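Local coordinates for cellulose 1,4-beta-cellobiosidase (Thermobifida fusca, PDB 4JJJ), which probably hydrolyses cellulose as a family 48 cellobiohydrolase, cutting 1,4-beta-glucosidic links to release cellobiose through its catalytic domain, at residues S1-I13 and F620-D634. The protein carries 1 engineered substitution. Sequence-based numbering, arbitrary orientation.
Sequences SYDQAFLEQYEKI and FWAQVEIATAFAAHD. With ZN (zinc ion), chain P; ZN (zinc ion), chain S; BGC (beta-D-glucopyranose), chain B; BGC (beta-D-glucopyranose), chain C.
From Y2–F630 to I13–Q623, the first and last helices of the catalytic domain pack nearly antiparallel, their axes 7.7 Å apart at closest approach and their directions at 157°; consistent with the (α/α)6 fold, this brings the two ends of the domain together. Midway, F6 packs its ring on A627 and A631: F6 CD1 lies 3.3 Å from A627 O, at the ring edge, while A631 CB lies obliquely to the ring. Beside it, A5 CB sits over one face of the F630 ring in a CH-pi contact. In Y2, CG anti to the carbonyl carbon (chi1 -80°) lays the ring between H633 and F630, completing an aromatic cluster; its CD2 rests 3.4 Å above the centre of the H633 imidazole, and its ring lies slid apart from that of F630. H633 binds zinc through NE2 (2.0 Å), together with E526, and its ND1 donates in the ring plane to D634 OD1, a bond that fixes the imidazole's rotation. Toward the other end, Q9 turns one amide nitrogen to two acceptors: NE2 reaches Q623 O at 3.1 Å, almost straight at 175°, and Q623 OE1 at 2.9 Å, from above that carbonyl plane. Q623 NE2 in turn donates to I541 O. A leucine at Q9 would probably leave Q623 OE1 without this donor and bury an apolar end against two carbonyl oxygens. D3 and D634 bring their carboxylates close, but a water donates to both and the backbone N of D3 adds a weak bond to D634 OD2; bridging water, D3 N-H and metal-bound histidine thus probably temper negative charge here.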
loop_
_atom_site.group_PDB
_atom_site.type_symbol
_atom_site.label_atom_id
_atom_site.label_comp_id
_atom_site.label_asym_id
_atom_site.label_seq_id
_atom_site.Cartn_x
_atom_site.Cartn_y
_atom_site.Cartn_z
ATOM N N SER A 1 25.818 20.125 4.708
ATOM C CA SER A 1 24.878 20.090 3.553
ATOM C C SER A 1 23.682 19.141 3.857
ATOM O O SER A 1 23.694 18.321 4.833
ATOM C CB SER A 1 25.606 19.600 2.267
ATOM O OG SER A 1 26.014 18.259 2.354
ATOM N N TYR A 2 22.661 19.232 2.975
ATOM C CA TYR A 2 21.629 18.206 3.093
ATOM C C TYR A 2 22.154 16.874 2.617
ATOM O O TYR A 2 21.571 15.888 2.936
ATOM C CB TYR A 2 20.268 18.623 2.401
ATOM C CG TYR A 2 19.435 19.539 3.232
ATOM C CD1 TYR A 2 18.803 19.053 4.324
ATOM C CD2 TYR A 2 19.292 20.910 2.970
ATOM C CE1 TYR A 2 18.100 19.864 5.176
ATOM C CE2 TYR A 2 18.560 21.728 3.809
ATOM C CZ TYR A 2 17.935 21.189 4.935
ATOM O OH TYR A 2 17.216 21.957 5.841
ATOM N N ASP A 3 23.181 16.781 1.763
ATOM C CA ASP A 3 23.715 15.480 1.396
ATOM C C ASP A 3 24.408 14.914 2.680
ATOM O O ASP A 3 24.346 13.711 2.887
ATOM C CB ASP A 3 24.676 15.555 0.193
ATOM C CG ASP A 3 24.009 15.140 -1.220
ATOM O OD1 ASP A 3 24.718 15.546 -2.232
ATOM O OD2 ASP A 3 22.850 14.502 -1.354
ATOM N N GLN A 4 24.973 15.754 3.541
ATOM C CA GLN A 4 25.526 15.303 4.874
ATOM C C GLN A 4 24.410 14.785 5.779
ATOM O O GLN A 4 24.542 13.730 6.357
ATOM C CB GLN A 4 26.289 16.392 5.650
ATOM C CG GLN A 4 27.794 16.126 5.546
ATOM C CD GLN A 4 28.253 15.932 4.097
ATOM O OE1 GLN A 4 28.408 14.785 3.589
ATOM N NE2 GLN A 4 28.460 17.080 3.388
ATOM N N ALA A 5 23.282 15.503 5.683
ATOM C CA ALA A 5 22.056 15.089 6.483
ATOM C C ALA A 5 21.535 13.773 5.958
ATOM O O ALA A 5 21.124 12.911 6.784
ATOM C CB ALA A 5 21.018 16.153 6.486
ATOM N N PHE A 6 21.475 13.632 4.623
ATOM C CA PHE A 6 21.089 12.339 4.039
ATOM C C PHE A 6 21.998 11.243 4.612
ATOM O O PHE A 6 21.556 10.212 5.046
ATOM C CB PHE A 6 21.156 12.365 2.518
ATOM C CG PHE A 6 21.121 10.983 1.940
ATOM C CD1 PHE A 6 19.987 10.246 1.931
ATOM C CD2 PHE A 6 22.280 10.424 1.448
ATOM C CE1 PHE A 6 19.993 8.907 1.464
ATOM C CE2 PHE A 6 22.281 9.144 0.958
ATOM C CZ PHE A 6 21.176 8.370 0.980
ATOM N N LEU A 7 23.304 11.459 4.517
ATOM C CA LEU A 7 24.183 10.334 4.853
ATOM C C LEU A 7 24.036 10.029 6.368
ATOM O O LEU A 7 24.134 8.876 6.713
ATOM C CB LEU A 7 25.640 10.663 4.449
ATOM C CG LEU A 7 25.957 10.538 2.993
ATOM C CD1 LEU A 7 27.279 11.347 2.727
ATOM C CD2 LEU A 7 25.917 9.029 2.534
ATOM N N GLU A 8 23.822 11.016 7.187
ATOM C CA GLU A 8 23.663 10.804 8.641
ATOM C C GLU A 8 22.429 9.937 8.915
ATOM O O GLU A 8 22.471 8.999 9.702
ATOM C CB GLU A 8 23.596 12.112 9.373
ATOM C CG GLU A 8 23.206 11.975 10.807
ATOM C CD GLU A 8 23.190 13.266 11.498
ATOM O OE1 GLU A 8 22.502 14.273 11.058
ATOM O OE2 GLU A 8 23.831 13.172 12.651
ATOM N N GLN A 9 21.318 10.347 8.319
ATOM C CA GLN A 9 20.067 9.590 8.464
ATOM C C GLN A 9 20.192 8.183 7.897
ATOM O O GLN A 9 19.754 7.199 8.525
ATOM C CB GLN A 9 18.957 10.420 7.769
ATOM C CG GLN A 9 17.561 9.807 7.819
ATOM C CD GLN A 9 16.908 9.751 9.175
ATOM O OE1 GLN A 9 17.468 10.127 10.231
ATOM N NE2 GLN A 9 15.665 9.264 9.175
ATOM N N TYR A 10 20.759 8.021 6.668
ATOM C CA TYR A 10 21.048 6.758 6.067
ATOM C C TYR A 10 21.800 5.873 7.061
ATOM O O TYR A 10 21.491 4.701 7.260
ATOM C CB TYR A 10 21.811 6.975 4.772
ATOM C CG TYR A 10 22.233 5.718 4.080
ATOM C CD1 TYR A 10 23.430 5.107 4.428
ATOM C CD2 TYR A 10 21.425 5.062 3.145
ATOM C CE1 TYR A 10 23.820 3.914 3.848
ATOM C CE2 TYR A 10 21.785 3.894 2.587
ATOM C CZ TYR A 10 22.989 3.258 2.888
ATOM O OH TYR A 10 23.364 2.082 2.268
ATOM N N GLU A 11 22.898 6.413 7.638
ATOM C CA GLU A 11 23.712 5.648 8.576
ATOM C C GLU A 11 22.960 5.164 9.770
ATOM O O GLU A 11 23.102 4.032 10.178
ATOM C CB GLU A 11 24.978 6.468 8.958
ATOM C CG GLU A 11 26.085 5.633 9.624
ATOM C CD GLU A 11 25.814 5.280 11.082
ATOM O OE1 GLU A 11 25.043 5.939 11.815
ATOM O OE2 GLU A 11 26.432 4.270 11.499
ATOM N N LYS A 12 22.105 5.987 10.304
ATOM C CA LYS A 12 21.218 5.551 11.404
ATOM C C LYS A 12 20.301 4.368 11.055
ATOM O O LYS A 12 20.146 3.440 11.759
ATOM C CB LYS A 12 20.383 6.735 11.901
ATOM C CG LYS A 12 21.118 7.816 12.706
ATOM C CD LYS A 12 20.271 9.061 12.926
ATOM C CE LYS A 12 20.914 10.209 13.644
ATOM N NZ LYS A 12 20.006 11.330 13.842
ATOM N N ILE A 13 19.712 4.472 9.865
ATOM C CA ILE A 13 18.771 3.458 9.395
ATOM C C ILE A 13 19.527 2.148 9.235
ATOM O O ILE A 13 19.038 1.032 9.495
ATOM C CB ILE A 13 18.080 3.962 8.120
ATOM C CG1 ILE A 13 17.176 5.123 8.380
ATOM C CG2 ILE A 13 17.241 2.830 7.596
ATOM C CD1 ILE A 13 16.680 5.793 7.178
ATOM N N PHE A 620 9.897 2.574 9.469
ATOM C CA PHE A 620 10.923 2.448 8.383
ATOM C C PHE A 620 10.672 3.381 7.198
ATOM O O PHE A 620 11.546 4.134 6.757
ATOM C CB PHE A 620 11.060 1.027 7.947
ATOM C CG PHE A 620 12.165 0.798 6.934
ATOM C CD1 PHE A 620 13.518 0.789 7.340
ATOM C CD2 PHE A 620 11.924 0.653 5.570
ATOM C CE1 PHE A 620 14.557 0.601 6.447
ATOM C CE2 PHE A 620 12.972 0.485 4.677
ATOM C CZ PHE A 620 14.292 0.461 5.106
ATOM N N TRP A 621 9.467 3.329 6.686
ATOM C CA TRP A 621 9.109 4.096 5.506
ATOM C C TRP A 621 9.293 5.559 5.817
ATOM O O TRP A 621 9.727 6.297 4.972
ATOM C CB TRP A 621 7.741 3.757 5.025
ATOM C CG TRP A 621 6.517 4.315 5.760
ATOM C CD1 TRP A 621 5.708 3.655 6.600
ATOM C CD2 TRP A 621 5.967 5.678 5.709
ATOM N NE1 TRP A 621 4.705 4.447 7.033
ATOM C CE2 TRP A 621 4.811 5.689 6.475
ATOM C CE3 TRP A 621 6.299 6.829 4.975
ATOM C CZ2 TRP A 621 4.005 6.788 6.596
ATOM C CZ3 TRP A 621 5.514 7.909 5.076
ATOM C CH2 TRP A 621 4.355 7.907 5.901
ATOM N N ALA A 622 8.942 6.021 6.987
ATOM C CA ALA A 622 8.988 7.442 7.327
ATOM C C ALA A 622 10.450 7.891 7.414
ATOM O O ALA A 622 10.811 9.004 7.044
ATOM C CB ALA A 622 8.240 7.722 8.631
ATOM N N GLN A 623 11.281 7.055 8.072
ATOM C CA GLN A 623 12.688 7.404 8.211
ATOM C C GLN A 623 13.357 7.464 6.859
ATOM O O GLN A 623 14.210 8.329 6.624
ATOM C CB GLN A 623 13.393 6.437 9.168
ATOM C CG GLN A 623 12.783 6.418 10.595
ATOM C CD GLN A 623 12.812 7.813 11.225
ATOM O OE1 GLN A 623 13.878 8.456 11.299
ATOM N NE2 GLN A 623 11.694 8.310 11.660
ATOM N N VAL A 624 13.010 6.554 5.947
ATOM C CA VAL A 624 13.512 6.629 4.552
ATOM C C VAL A 624 12.964 7.865 3.884
ATOM O O VAL A 624 13.671 8.622 3.232
ATOM C CB VAL A 624 13.177 5.337 3.793
ATOM C CG1 VAL A 624 13.519 5.530 2.346
ATOM C CG2 VAL A 624 13.878 4.120 4.367
ATOM N N GLU A 625 11.680 8.178 4.071
ATOM C CA GLU A 625 11.050 9.336 3.444
ATOM C C GLU A 625 11.865 10.564 3.764
ATOM O O GLU A 625 12.245 11.371 2.919
ATOM C CB GLU A 625 9.576 9.476 3.915
ATOM C CG GLU A 625 8.785 10.350 3.014
ATOM C CD GLU A 625 8.024 9.570 1.966
ATOM O OE1 GLU A 625 8.346 9.661 0.793
ATOM O OE2 GLU A 625 7.096 8.782 2.279
ATOM N N ILE A 626 12.247 10.682 5.050
ATOM C CA ILE A 626 13.086 11.784 5.493
ATOM C C ILE A 626 14.464 11.810 4.750
ATOM O O ILE A 626 14.912 12.871 4.298
ATOM C CB ILE A 626 13.280 11.791 7.041
ATOM C CG1 ILE A 626 11.943 11.968 7.758
ATOM C CG2 ILE A 626 14.245 12.863 7.428
ATOM C CD1 ILE A 626 12.070 11.556 9.244
ATOM N N ALA A 627 15.161 10.690 4.813
ATOM C CA ALA A 627 16.441 10.581 4.103
ATOM C C ALA A 627 16.282 11.045 2.668
ATOM O O ALA A 627 17.113 11.753 2.175
ATOM C CB ALA A 627 16.958 9.172 4.119
ATOM N N THR A 628 15.255 10.566 1.975
ATOM C CA THR A 628 15.046 10.917 0.537
ATOM C C THR A 628 14.745 12.414 0.406
ATOM O O THR A 628 15.131 12.986 -0.629
ATOM C CB THR A 628 13.999 10.070 -0.139
ATOM O OG1 THR A 628 12.638 10.409 0.305
ATOM C CG2 THR A 628 14.344 8.618 0.002
ATOM N N ALA A 629 14.128 13.063 1.367
ATOM C CA ALA A 629 13.822 14.491 1.292
ATOM C C ALA A 629 15.135 15.293 1.359
ATOM O O ALA A 629 15.325 16.241 0.644
ATOM C CB ALA A 629 12.826 14.916 2.404
ATOM N N PHE A 630 16.003 14.884 2.258
ATOM C CA PHE A 630 17.330 15.516 2.334
ATOM C C PHE A 630 18.130 15.332 1.068
ATOM O O PHE A 630 18.709 16.318 0.542
ATOM C CB PHE A 630 18.130 14.988 3.517
ATOM C CG PHE A 630 17.500 15.245 4.874
ATOM C CD1 PHE A 630 16.658 16.364 5.152
ATOM C CD2 PHE A 630 17.877 14.436 5.933
ATOM C CE1 PHE A 630 16.155 16.579 6.453
ATOM C CE2 PHE A 630 17.354 14.630 7.226
ATOM C CZ PHE A 630 16.570 15.711 7.508
ATOM N N ALA A 631 18.150 14.091 0.604
ATOM C CA ALA A 631 18.841 13.818 -0.681
ATOM C C ALA A 631 18.244 14.573 -1.850
ATOM O O ALA A 631 18.979 15.045 -2.717
ATOM C CB ALA A 631 18.933 12.378 -0.951
ATOM N N ALA A 632 16.897 14.664 -1.945
ATOM C CA ALA A 632 16.241 15.384 -3.016
ATOM C C ALA A 632 16.646 16.834 -2.993
ATOM O O ALA A 632 16.735 17.491 -4.044
ATOM C CB ALA A 632 14.745 15.239 -2.976
ATOM N N HIS A 633 16.772 17.402 -1.812
ATOM C CA HIS A 633 17.118 18.822 -1.725
ATOM C C HIS A 633 18.419 19.067 -2.510
ATOM O O HIS A 633 18.494 19.984 -3.294
ATOM C CB HIS A 633 17.246 19.343 -0.282
ATOM C CG HIS A 633 17.754 20.774 -0.226
ATOM N ND1 HIS A 633 19.066 21.104 -0.490
ATOM C CD2 HIS A 633 17.118 21.931 0.027
ATOM C CE1 HIS A 633 19.201 22.410 -0.412
ATOM N NE2 HIS A 633 18.036 22.921 -0.099
ATOM N N ASP A 634 19.448 18.267 -2.273
ATOM C CA ASP A 634 20.700 18.553 -2.977
ATOM C C ASP A 634 20.677 18.165 -4.452
ATOM O O ASP A 634 21.266 18.812 -5.278
ATOM C CB ASP A 634 21.883 17.993 -2.240
ATOM C CG ASP A 634 22.378 18.990 -1.117
ATOM O OD1 ASP A 634 21.613 19.956 -0.715
ATOM O OD2 ASP A 634 23.556 18.801 -0.717
HETATM ZN ZN ZN P . 26.671 3.758 13.338
HETATM ZN ZN ZN S . 17.856 24.852 0.417
HETATM C C2 BGC B . 1.120 3.130 7.729
HETATM C C3 BGC B . 1.435 2.683 6.304
HETATM C C4 BGC B . 0.142 2.686 5.438
HETATM C C5 BGC B . -0.664 3.999 5.598
HETATM C C6 BGC B . -1.995 3.895 4.892
HETATM C C1 BGC B . 0.367 4.447 7.755
HETATM O O2 BGC B . 2.330 3.312 8.453
HETATM O O3 BGC B . 2.040 1.369 6.386
HETATM O O4 BGC B . 0.521 2.477 4.062
HETATM O O5 BGC B . -0.843 4.245 6.999
HETATM O O6 BGC B . -2.749 2.804 5.385
HETATM C C2 BGC C . -2.368 7.489 10.067
HETATM C C3 BGC C . -1.959 6.104 9.578
HETATM C C4 BGC C . -0.445 6.054 9.288
HETATM C C5 BGC C . 0.455 6.671 10.377
HETATM C C6 BGC C . 1.894 6.908 9.914
HETATM C C1 BGC C . -1.451 7.971 11.165
HETATM O O1 BGC C . -1.884 9.330 11.503
HETATM O O2 BGC C . -3.752 7.321 10.521
HETATM O O3 BGC C . -2.694 5.740 8.404
HETATM O O4 BGC C . 0.015 4.717 9.083
HETATM O O5 BGC C . -0.058 7.944 10.770
HETATM O O6 BGC C . 1.991 7.865 8.890
HETATM O O HOH W 1 22.629 21.576 1.254
HETATM O O HOH W 2 21.241 13.447 -3.306
HETATM O O HOH W 3 25.598 18.156 -2.140
HETATM O O HOH W 4 18.968 25.221 2.101
#